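PDB 1U60: glutaminase 1 from Escherichia coli, which catalyses the hydrolysis of L-glutamine to L-glutamate and ammonium. Local coordinates for residues E237-G242 and Y305-G310; G248-R253 and G264-V269; K69-A74 and A206-T211. All coordinates share one frame; numbering follows the deposited sequence. Where two conformers were deposited one is given.

Interaction 1. Residues E237-G242 and Y305-G310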
loop_
_atom_site.group_PDB
_atom_site.type_symbol
_atom_site.label_atom_id
_atom_site.label_comp_id
_atom_site.label_asym_id
_atom_site.label_seq_id
_atom_site.Cartn_x
_atom_site.Cartn_y
_atom_site.Cartn_z
ATOM N N GLU A 237 7.062 2.161 1.611
ATOM C CA GLU A 237 6.599 2.929 2.765
ATOM C C GLU A 237 5.678 4.070 2.317
ATOM O O GLU A 237 4.625 4.305 2.962
ATOM C CB GLU A 237 7.782 3.483 3.568
ATOM C CG GLU A 237 8.699 2.422 4.262
ATOM C CD GLU A 237 8.247 1.844 5.569
ATOM O OE1 GLU A 237 7.024 1.891 5.911
ATOM O OE2 GLU A 237 9.164 1.284 6.292
ATOM N N MET A 238 6.057 4.755 1.239
ATOM C CA MET A 238 5.236 5.814 0.673
ATOM C C MET A 238 3.866 5.252 0.231
ATOM O O MET A 238 2.836 5.873 0.519
ATOM C CB MET A 238 5.933 6.477 -0.506
ATOM C CG MET A 238 7.109 7.401 -0.065
ATOM S SD MET A 238 8.196 7.871 -1.424
ATOM C CE MET A 238 7.109 8.910 -2.402
ATOM N N MET A 239 3.832 4.111 -0.452
ATOM C CA MET A 239 2.547 3.579 -0.919
ATOM C C MET A 239 1.655 3.329 0.288
ATOM O O MET A 239 0.448 3.516 0.188
ATOM C CB MET A 239 2.726 2.280 -1.712
ATOM C CG MET A 239 1.445 1.760 -2.415
ATOM S SD MET A 239 0.867 2.674 -3.753
ATOM C CE MET A 239 2.101 2.631 -4.790
ATOM N N MET A 240 2.221 2.887 1.412
ATOM C CA MET A 240 1.367 2.486 2.514
ATOM C C MET A 240 0.832 3.662 3.343
ATOM O O MET A 240 -0.246 3.591 3.895
ATOM C CB MET A 240 2.084 1.489 3.408
ATOM C CG MET A 240 2.591 0.249 2.694
ATOM S SD MET A 240 1.425 -0.749 1.782
ATOM C CE MET A 240 0.215 -1.140 3.129
ATOM N N GLU A 241 1.570 4.749 3.415
ATOM C CA GLU A 241 1.278 5.803 4.401
ATOM C C GLU A 241 1.566 7.248 3.965
ATOM O O GLU A 241 1.304 8.166 4.727
ATOM C CB GLU A 241 2.121 5.482 5.650
ATOM C CG GLU A 241 1.873 6.267 6.902
ATOM C CD GLU A 241 0.463 6.080 7.456
ATOM O OE1 GLU A 241 0.100 4.927 7.801
ATOM O OE2 GLU A 241 -0.259 7.086 7.611
ATOM N N GLY A 242 2.088 7.458 2.758
ATOM C CA GLY A 242 2.598 8.763 2.348
ATOM C C GLY A 242 1.576 9.893 2.289
ATOM O O GLY A 242 1.938 11.055 2.367
ATOM N N TYR A 305 0.548 6.280 -16.290
ATOM C CA TYR A 305 1.401 5.641 -15.258
ATOM C C TYR A 305 0.672 5.252 -13.986
ATOM O O TYR A 305 -0.012 6.084 -13.368
ATOM C CB TYR A 305 2.563 6.552 -14.862
ATOM C CG TYR A 305 3.479 6.866 -16.015
ATOM C CD1 TYR A 305 4.093 5.825 -16.742
ATOM C CD2 TYR A 305 3.799 8.192 -16.340
ATOM C CE1 TYR A 305 4.965 6.107 -17.784
ATOM C CE2 TYR A 305 4.642 8.457 -17.395
ATOM C CZ TYR A 305 5.228 7.424 -18.100
ATOM O OH TYR A 305 6.097 7.674 -19.150
ATOM N N ASN A 306 0.814 3.983 -13.608
ATOM C CA ASN A 306 0.145 3.365 -12.462
ATOM C C ASN A 306 0.837 2.028 -12.262
ATOM O O ASN A 306 0.884 1.215 -13.208
ATOM C CB ASN A 306 -1.338 3.136 -12.768
ATOM C CG ASN A 306 -2.114 2.565 -11.581
ATOM O OD1 ASN A 306 -1.641 1.667 -10.917
ATOM N ND2 ASN A 306 -3.364 3.028 -11.394
ATOM N N VAL A 307 1.423 1.796 -11.100
ATOM C CA VAL A 307 2.200 0.567 -10.901
ATOM C C VAL A 307 1.326 -0.712 -10.854
ATOM O O VAL A 307 1.865 -1.825 -10.919
ATOM C CB VAL A 307 3.089 0.606 -9.638
ATOM C CG1 VAL A 307 3.989 1.851 -9.600
ATOM C CG2 VAL A 307 2.296 0.469 -8.360
ATOM N N PHE A 308 0.004 -0.561 -10.766
ATOM C CA PHE A 308 -0.944 -1.703 -10.809
ATOM C C PHE A 308 -1.470 -2.022 -12.209
ATOM O O PHE A 308 -2.368 -2.857 -12.376
ATOM C CB PHE A 308 -2.098 -1.437 -9.830
ATOM C CG PHE A 308 -1.608 -1.129 -8.405
ATOM C CD1 PHE A 308 -0.815 -2.061 -7.730
ATOM C CD2 PHE A 308 -1.913 0.050 -7.780
ATOM C CE1 PHE A 308 -0.353 -1.806 -6.453
ATOM C CE2 PHE A 308 -1.397 0.340 -6.489
ATOM C CZ PHE A 308 -0.609 -0.607 -5.835
ATOM N N LYS A 309 -0.929 -1.334 -13.209
ATOM C CA LYS A 309 -1.275 -1.546 -14.636
ATOM C C LYS A 309 -0.051 -2.132 -15.300
ATOM O O LYS A 309 1.010 -1.529 -15.279
ATOM C CB LYS A 309 -1.566 -0.220 -15.343
ATOM C CG LYS A 309 -2.865 0.413 -14.989
ATOM C CD LYS A 309 -3.415 1.302 -16.134
ATOM C CE LYS A 309 -4.447 2.359 -15.617
ATOM N NZ LYS A 309 -5.929 1.919 -15.625
ATOM N N GLY A 310 -0.151 -3.331 -15.847
ATOM C CA GLY A 310 0.998 -3.940 -16.474
ATOM C C GLY A 310 1.351 -3.329 -17.808
ATOM O O GLY A 310 1.999 -3.962 -18.619
ATOM O OXT GLY A 310 1.033 -2.195 -18.181
#
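The Phe308 ring is bordered by two apolar groups, Val307 CG2 over one face and Met239 SD near its far end. The CG2 methyl stands 3.8 Å above the ring plane, over its centre, although Val307 is the neighbour of Phe308 in the chain. Met239 SD lies 4.2 Å from Phe308 CZ. The line from the sulfur to the ring centroid runs 71° off the ring normal, so this Met-aromatic contact is oblique. The methionine and the phenylalanine reach for each other head-on and meet at sulfur and CZ, while Met239 passes alongside Val307 until Met239 CE is 4.2 Å from Val307 CG2. With CG anti to the backbone N (chi1 -172°), the Met239 chain leaves the helix toward the tail; bends at chi2 and chi3 then turn its methyl to the valine. The tail 305-310 follows helix 290-303, ends the chain and contains a type I beta turn from Asn306 to Lys309, with Lys309 N bonded to Asn306 O at 3.1 Å. An Asx turn sits inside it: Phe308 N donates to Asn306 OD1 over 2.8 Å with an N-H...O angle of 154°, the donor lying in the carbonyl plane. Both bonds restrain the backbone that carries Val307 and Phe308, and Val307 is also backbone-bonded to Gly255. Helix 231-241 supplies Met239, whose side chain packs as well on Phe308 of the second subunit, placing this buried contact at the subunit interface.

Interaction 2. Residues G248-R253 and G264-V269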
loop_
_atom_site.group_PDB
_atom_site.type_symbol
_atom_site.label_atom_id
_atom_site.label_comp_id
_atom_site.label_asym_id
_atom_site.label_seq_id
_atom_site.Cartn_x
_atom_site.Cartn_y
_atom_site.Cartn_z
ATOM N N GLY A 248 -4.589 4.867 0.855
ATOM C CA GLY A 248 -5.273 3.832 0.106
ATOM C C GLY A 248 -6.079 4.399 -1.051
ATOM O O GLY A 248 -6.106 3.833 -2.169
ATOM N N ASP A 249 -6.740 5.498 -0.776
ATOM C CA ASP A 249 -7.493 6.223 -1.841
ATOM C C ASP A 249 -6.601 6.656 -2.981
ATOM O O ASP A 249 -6.952 6.546 -4.148
ATOM C CB ASP A 249 -8.227 7.418 -1.236
ATOM C CG ASP A 249 -9.195 6.998 -0.200
ATOM O OD1 ASP A 249 -10.118 6.238 -0.553
ATOM O OD2 ASP A 249 -9.071 7.311 0.997
ATOM N N TRP A 250 -5.442 7.208 -2.630
ATOM C CA TRP A 250 -4.417 7.481 -3.600
ATOM C C TRP A 250 -3.921 6.271 -4.376
ATOM O O TRP A 250 -3.803 6.303 -5.606
ATOM C CB TRP A 250 -3.249 8.189 -2.906
ATOM C CG TRP A 250 -2.188 8.680 -3.833
ATOM C CD1 TRP A 250 -1.019 8.053 -4.139
ATOM C CD2 TRP A 250 -2.189 9.913 -4.582
ATOM N NE1 TRP A 250 -0.280 8.805 -5.026
ATOM C CE2 TRP A 250 -0.992 9.943 -5.334
ATOM C CE3 TRP A 250 -3.095 10.961 -4.731
ATOM C CZ2 TRP A 250 -0.664 10.997 -6.166
ATOM C CZ3 TRP A 250 -2.774 12.003 -5.568
ATOM C CH2 TRP A 250 -1.550 12.030 -6.258
ATOM N N ALA A 251 -3.642 5.177 -3.685
ATOM C CA ALA A 251 -3.275 3.961 -4.411
ATOM C C ALA A 251 -4.353 3.479 -5.384
ATOM O O ALA A 251 -4.069 3.044 -6.489
ATOM C CB ALA A 251 -2.950 2.857 -3.426
ATOM N N TYR A 252 -5.617 3.586 -4.950
ATOM C CA TYR A 252 -6.800 3.156 -5.695
ATOM C C TYR A 252 -7.001 4.001 -6.952
ATOM O O TYR A 252 -7.262 3.489 -8.013
ATOM C CB TYR A 252 -7.967 3.292 -4.755
ATOM C CG TYR A 252 -9.291 2.698 -5.168
ATOM C CD1 TYR A 252 -9.551 1.379 -4.986
ATOM C CD2 TYR A 252 -10.312 3.514 -5.649
ATOM C CE1 TYR A 252 -10.759 0.822 -5.315
ATOM C CE2 TYR A 252 -11.549 2.974 -5.998
ATOM C CZ TYR A 252 -11.778 1.641 -5.785
ATOM O OH TYR A 252 -13.002 1.120 -6.133
ATOM N N ARG A 253 -6.837 5.309 -6.827
ATOM C CA ARG A 253 -7.079 6.243 -7.934
ATOM C C ARG A 253 -5.921 6.536 -8.857
ATOM O O ARG A 253 -6.113 6.661 -10.075
ATOM C CB ARG A 253 -7.640 7.549 -7.355
ATOM C CG ARG A 253 -9.099 7.394 -6.829
ATOM C CD ARG A 253 -10.144 7.192 -7.948
ATOM N NE ARG A 253 -11.475 6.883 -7.450
ATOM C CZ ARG A 253 -12.468 6.404 -8.230
ATOM N NH1 ARG A 253 -12.317 6.215 -9.536
ATOM N NH2 ARG A 253 -13.627 6.154 -7.715
ATOM N N GLY A 264 1.902 22.166 1.260
ATOM C CA GLY A 264 1.115 22.069 0.024
ATOM C C GLY A 264 1.728 21.256 -1.098
ATOM O O GLY A 264 1.198 21.208 -2.184
ATOM N N GLY A 265 2.851 20.608 -0.836
ATOM C CA GLY A 265 3.507 19.741 -1.789
ATOM C C GLY A 265 2.924 18.360 -1.869
ATOM O O GLY A 265 2.449 17.817 -0.862
ATOM N N ILE A 266 2.897 17.818 -3.083
ATOM C CA ILE A 266 2.535 16.446 -3.370
ATOM C C ILE A 266 3.596 15.906 -4.287
ATOM O O ILE A 266 3.896 16.506 -5.318
ATOM C CB ILE A 266 1.133 16.343 -4.065
ATOM C CG1 ILE A 266 0.006 16.897 -3.159
ATOM C CG2 ILE A 266 0.799 14.896 -4.485
ATOM C CD1 ILE A 266 -0.272 16.147 -1.901
ATOM N N LEU A 267 4.150 14.761 -3.902
ATOM C CA LEU A 267 5.138 14.055 -4.739
ATOM C C LEU A 267 4.590 12.712 -5.148
ATOM O O LEU A 267 3.985 11.990 -4.337
ATOM C CB LEU A 267 6.371 13.823 -3.893
ATOM C CG LEU A 267 7.481 12.900 -4.457
ATOM C CD1 LEU A 267 8.128 13.553 -5.675
ATOM C CD2 LEU A 267 8.470 12.600 -3.348
ATOM N N ALA A 268 4.856 12.322 -6.385
ATOM C CA ALA A 268 4.670 10.949 -6.772
ATOM C C ALA A 268 5.856 10.438 -7.582
ATOM O O ALA A 268 6.518 11.196 -8.285
ATOM C CB ALA A 268 3.429 10.813 -7.570
ATOM N N VAL A 269 6.113 9.141 -7.494
ATOM C CA VAL A 269 7.232 8.531 -8.215
ATOM C C VAL A 269 6.712 7.509 -9.207
ATOM O O VAL A 269 5.953 6.630 -8.846
ATOM C CB VAL A 269 8.185 7.838 -7.207
ATOM C CG1 VAL A 269 9.347 7.194 -7.971
ATOM C CG2 VAL A 269 8.648 8.865 -6.203
#
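Trp250 reaches strand 265-270 with the outer end of its six-membered ring: CH2 is 4.1 Å from Ile266 CG2, and CZ2 is 4.3 Å from Ala268 CB. The indole gets there because CG is anti to the backbone N (chi1 -173°), while chi2 of -97° turns the indole plane nearly perpendicular to the plane through CA, CB and CG. In this pose the Ala268 methyl meets the ring edge, near its plane, while the CG2 methyl of Ile266 comes in obliquely. Ile266 holds CG2 anti to its own backbone N and CG1 anti to the carbonyl carbon (chi1 -62°), which leaves the CG2 branch to do the touching. Ile266 and Ala268, being two apart on the strand, face the same side of the five-stranded antiparallel sheet; Leu267 between them points away and packs on helices 202-213 and 231-241. Val296 of helix 290-303 touches Trp250, Ile266 and Ala268 alike, and Trp250 NE1 makes a weak hydrogen bond to Leu256 O. Across the two segments no hydrogen bond forms, and 95 Å² is buried in all, so helix 247-253 meets the sheet here through dispersion and the exclusion of water.

Interaction 3. Residues K69-A74 and A206-T211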
loop_
_atom_site.group_PDB
_atom_site.type_symbol
_atom_site.label_atom_id
_atom_site.label_comp_id
_atom_site.label_asym_id
_atom_site.label_seq_id
_atom_site.Cartn_x
_atom_site.Cartn_y
_atom_site.Cartn_z
ATOM N N LYS A 69 10.185 13.420 5.759
ATOM C CA LYS A 69 10.169 12.035 6.265
ATOM C C LYS A 69 10.786 11.074 5.245
ATOM O O LYS A 69 11.455 10.096 5.613
ATOM C CB LYS A 69 8.772 11.590 6.671
ATOM C CG LYS A 69 8.126 12.497 7.715
ATOM C CD LYS A 69 6.662 12.044 7.948
ATOM C CE LYS A 69 6.012 12.780 9.108
ATOM N NZ LYS A 69 4.525 12.466 9.089
ATOM N N VAL A 70 10.607 11.381 3.950
ATOM C CA VAL A 70 11.088 10.479 2.893
ATOM C C VAL A 70 12.618 10.575 2.888
ATOM O O VAL A 70 13.327 9.559 2.735
ATOM C CB VAL A 70 10.478 10.851 1.530
ATOM C CG1 VAL A 70 11.163 10.094 0.405
ATOM C CG2 VAL A 70 8.997 10.619 1.535
ATOM N N CYS A 71 13.135 11.800 3.016
ATOM C CA CYS A 71 14.586 11.984 2.928
ATOM C C CYS A 71 15.325 11.352 4.118
ATOM O O CYS A 71 16.374 10.755 3.970
ATOM C CB CYS A 71 14.964 13.457 2.853
ATOM S SG CYS A 71 14.107 14.408 1.548
ATOM N N THR A 72 14.771 11.493 5.317
ATOM C CA THR A 72 15.457 10.938 6.469
ATOM C C THR A 72 15.350 9.423 6.457
ATOM O O THR A 72 16.294 8.692 6.908
ATOM C CB THR A 72 14.866 11.595 7.735
ATOM O OG1 THR A 72 15.355 12.965 7.788
ATOM C CG2 THR A 72 15.318 10.878 9.022
ATOM N N LEU A 73 14.209 8.908 5.982
ATOM C CA LEU A 73 14.074 7.478 5.794
ATOM C C LEU A 73 15.183 6.987 4.859
ATOM O O LEU A 73 15.785 5.925 5.066
ATOM C CB LEU A 73 12.695 7.140 5.222
ATOM C CG LEU A 73 12.464 5.710 4.774
ATOM C CD1 LEU A 73 12.809 4.758 5.967
ATOM C CD2 LEU A 73 11.065 5.459 4.238
ATOM N N ALA A 74 15.373 7.703 3.755
ATOM C CA ALA A 74 16.385 7.286 2.771
ATOM C C ALA A 74 17.763 7.212 3.453
ATOM O O ALA A 74 18.502 6.229 3.311
ATOM C CB ALA A 74 16.389 8.198 1.632
ATOM N N ALA A 206 9.974 17.572 -7.423
ATOM C CA ALA A 206 9.978 16.613 -8.513
ATOM C C ALA A 206 11.317 15.956 -8.704
ATOM O O ALA A 206 11.386 14.808 -9.105
ATOM C CB ALA A 206 9.481 17.236 -9.824
ATOM N N THR A 207 12.403 16.676 -8.382
ATOM C CA THR A 207 13.734 16.107 -8.440
ATOM C C THR A 207 13.952 15.012 -7.398
ATOM O O THR A 207 14.551 13.994 -7.700
ATOM C CB THR A 207 14.764 17.225 -8.264
ATOM O OG1 THR A 207 14.627 18.197 -9.315
ATOM C CG2 THR A 207 16.153 16.655 -8.391
ATOM N N LEU A 208 13.473 15.233 -6.164
ATOM C CA LEU A 208 13.465 14.182 -5.141
ATOM C C LEU A 208 12.789 12.951 -5.729
ATOM O O LEU A 208 13.338 11.840 -5.636
ATOM C CB LEU A 208 12.737 14.651 -3.901
ATOM C CG LEU A 208 12.319 13.585 -2.843
ATOM C CD1 LEU A 208 13.500 12.768 -2.324
ATOM C CD2 LEU A 208 11.578 14.194 -1.685
ATOM N N GLY A 209 11.638 13.140 -6.356
ATOM C CA GLY A 209 10.949 12.036 -7.020
ATOM C C GLY A 209 11.757 11.343 -8.108
ATOM O O GLY A 209 11.740 10.118 -8.204
ATOM N N ALA A 210 12.453 12.138 -8.928
ATOM C CA ALA A 210 13.213 11.641 -10.031
ATOM C C ALA A 210 14.462 10.882 -9.543
ATOM O O ALA A 210 14.858 9.897 -10.138
ATOM C CB ALA A 210 13.604 12.738 -10.946
ATOM N N THR A 211 15.018 11.300 -8.428
ATOM C CA THR A 211 16.147 10.594 -7.848
ATOM C C THR A 211 15.692 9.194 -7.435
ATOM O O THR A 211 16.384 8.198 -7.693
ATOM C CB THR A 211 16.734 11.374 -6.686
ATOM O OG1 THR A 211 17.251 12.647 -7.157
ATOM C CG2 THR A 211 17.878 10.573 -6.071
#
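Lys69 NZ, one residue before the Val70 that meets Leu208, is held by three hydrogen bonds, with Tyr244 OH, Leu115 O and Asn117 OD1; the two carbonyl oxygens act as acceptors. Tyr244 and Asn117 are predicted substrate-binding residues, as is Ser66, three positions before the lysine; the spacing matches the Ser-x-x-Lys motif of the serine beta-lactamase superfamily, to whose clan glutaminases belong. The next two residues, Val70 and Cys71, meet Leu208 of helix 202-213. Leu208 projects toward helix 68-80 with CG anti to the backbone N (chi1 165°), and its two methyls divide the work. CD2 approaches Cys71 SG to 4.1 Å, whereas CD1 lies 4.5 Å from Val70 CG1, a looser approach. A chi1 of -53° sets the thiol anti to the carbonyl carbon of Cys71, from where it reaches the leucine although its CB does not point straight at the other helix. The nearest CA atoms, those of Cys71 and Leu208, are 8.4 Å apart, and the gap is bridged by side chains. Leu146 of helix 132-147 touches both Cys71 and Leu208, and Val70 also packs on Ile234 and Met238 of helix 231-241. With no hydrogen bond between the segments, sulfur and methyls meet as apolar surface, so the two helices are held here by van der Waals packing with little directional constraint.

Followed from the N terminus, the chain first closes a loop at interaction 3, where 69-74 meets 206-211 after 131 largely helical residues. Interaction 1 opens only later, at 237-242, and closes at the C terminus with 305-310. Interaction 2 is nested within that second loop, joining 248-253 to 264-269 across ten residues; no pair of loops crosses. The contacts adjoin: Met239 SD is 3.8 Å from Ala251 CB, Leu267 CD1 is 3.5 Å from Gly209 CA, and Met238 CG is 4.1 Å from Val70 CG2. Helix 202-213 packs directly on the sheet, while helix 68-80 joins it by way of 202-213 and 231-241, and helix 247-253 and the C-terminal tail complete the set.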